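Local atomic coordinates of VP2 (Primate bocaparvovirus 1, PDB entry 7L0Y), a protein that assembles in sixty copies into the T=1 icosahedral capsid of human bocavirus 1, about 26 nm across. Residues S290-A294 against P295-C299. Residues are numbered along the deposited sequence; the frame is centred on the assembly and turned at random.
Sequences SSDTA and PFMVC
The ends of the Asp292 and Met297 side chains meet across the turn through Ala294 and Pro295, carboxylate against thioether. The Met297 side chain leaves the backbone with CG anti to N (chi1 -166°) and then bends at chi2 and chi3, which brings its methyl group up against the loop. Met297 SD lies 3.1 Å from Asp292 OD2, with that oxygen almost on the extension of the CG-SD bond. Met297 CE meets the same oxygen and stands 3.6 Å from the backbone O of Asp292, so both the carboxylate and the main chain of the aspartate border the methyl. No hydrogen bond joins the two segments. The bend itself passes through a trans Ala294-Pro295 peptide, where Ala294 CB rests 3.6 Å from Pro295 CD. Asp292 OD1, the other carboxylate oxygen, makes a weak hydrogen bond to Ser269 OG of a second subunit, while Ala294 O accepts a hydrogen bond from Tyr371 OH of that subunit, and the same tyrosine side chain also packs on Met297. This buried turn leads the loop into strand 296-300, which pairs antiparallel with strand 316-318 of its own chain and with a strand of the second subunit, carrying the sheet across the capsid interface.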
loop_
_atom_site.group_PDB
_atom_site.type_symbol
_atom_site.label_atom_id
_atom_site.label_comp_id
_atom_site.label_asym_id
_atom_site.label_seq_id
_atom_site.Cartn_x
_atom_site.Cartn_y
_atom_site.Cartn_z
ATOM N N SER A 290 -81.748 57.555 77.754
ATOM C CA SER A 290 -80.394 57.741 78.260
ATOM C C SER A 290 -79.703 56.420 78.550
ATOM O O SER A 290 -78.482 56.322 78.409
ATOM C CB SER A 290 -80.416 58.605 79.518
ATOM O OG SER A 290 -81.105 57.953 80.568
ATOM N N SER A 291 -80.446 55.402 78.953
ATOM C CA SER A 291 -79.850 54.138 79.348
ATOM C C SER A 291 -79.657 53.246 78.126
ATOM O O SER A 291 -79.833 53.667 76.982
ATOM C CB SER A 291 -80.716 53.460 80.402
ATOM O OG SER A 291 -81.979 53.133 79.860
ATOM N N ASP A 292 -79.292 51.990 78.364
ATOM C CA ASP A 292 -79.231 50.985 77.313
ATOM C C ASP A 292 -80.578 50.280 77.285
ATOM O O ASP A 292 -80.927 49.550 78.215
ATOM C CB ASP A 292 -78.079 50.018 77.562
ATOM C CG ASP A 292 -77.943 48.978 76.475
ATOM O OD1 ASP A 292 -77.832 49.346 75.291
ATOM O OD2 ASP A 292 -77.896 47.784 76.809
ATOM N N THR A 293 -81.337 50.513 76.220
ATOM C CA THR A 293 -82.760 50.218 76.193
ATOM C C THR A 293 -83.088 48.898 75.516
ATOM O O THR A 293 -84.259 48.522 75.472
ATOM C CB THR A 293 -83.503 51.355 75.498
ATOM O OG1 THR A 293 -83.055 51.450 74.143
ATOM C CG2 THR A 293 -83.209 52.660 76.194
ATOM N N ALA A 294 -82.093 48.189 75.002
ATOM C CA ALA A 294 -82.368 47.071 74.112
ATOM C C ALA A 294 -83.280 46.052 74.790
ATOM O O ALA A 294 -83.200 45.857 76.006
ATOM C CB ALA A 294 -81.072 46.403 73.669
ATOM N N PRO A 295 -84.164 45.400 74.036
ATOM C CA PRO A 295 -85.128 44.487 74.663
ATOM C C PRO A 295 -84.490 43.271 75.298
ATOM O O PRO A 295 -85.024 42.741 76.276
ATOM C CB PRO A 295 -86.042 44.106 73.491
ATOM C CG PRO A 295 -85.206 44.286 72.301
ATOM C CD PRO A 295 -84.346 45.469 72.580
ATOM N N PHE A 296 -83.368 42.805 74.769
ATOM C CA PHE A 296 -82.604 41.731 75.379
ATOM C C PHE A 296 -81.268 42.272 75.845
ATOM O O PHE A 296 -80.620 43.042 75.133
ATOM C CB PHE A 296 -82.400 40.569 74.415
ATOM C CG PHE A 296 -83.644 39.807 74.142
ATOM C CD1 PHE A 296 -84.066 38.835 75.019
ATOM C CD2 PHE A 296 -84.402 40.072 73.025
ATOM C CE1 PHE A 296 -85.208 38.135 74.784
ATOM C CE2 PHE A 296 -85.552 39.373 72.785
ATOM C CZ PHE A 296 -85.957 38.401 73.666
ATOM N N MET A 297 -80.867 41.867 77.036
ATOM C CA MET A 297 -79.625 42.312 77.637
ATOM C C MET A 297 -78.735 41.093 77.818
ATOM O O MET A 297 -79.101 40.157 78.534
ATOM C CB MET A 297 -79.896 43.000 78.969
ATOM C CG MET A 297 -78.735 43.770 79.491
ATOM S SD MET A 297 -78.382 45.150 78.398
ATOM C CE MET A 297 -79.857 46.135 78.627
ATOM N N VAL A 298 -77.580 41.102 77.166
ATOM C CA VAL A 298 -76.662 39.971 77.177
ATOM C C VAL A 298 -75.578 40.274 78.195
ATOM O O VAL A 298 -74.674 41.070 77.927
ATOM C CB VAL A 298 -76.058 39.736 75.782
ATOM C CG1 VAL A 298 -75.013 38.648 75.822
ATOM C CG2 VAL A 298 -77.143 39.401 74.779
ATOM N N CYS A 299 -75.637 39.605 79.337
ATOM C CA CYS A 299 -74.796 39.933 80.476
ATOM C C CYS A 299 -73.869 38.772 80.789
ATOM O O CYS A 299 -74.177 37.611 80.515
ATOM C CB CYS A 299 -75.635 40.266 81.713
ATOM S SG CYS A 299 -76.707 41.708 81.547
#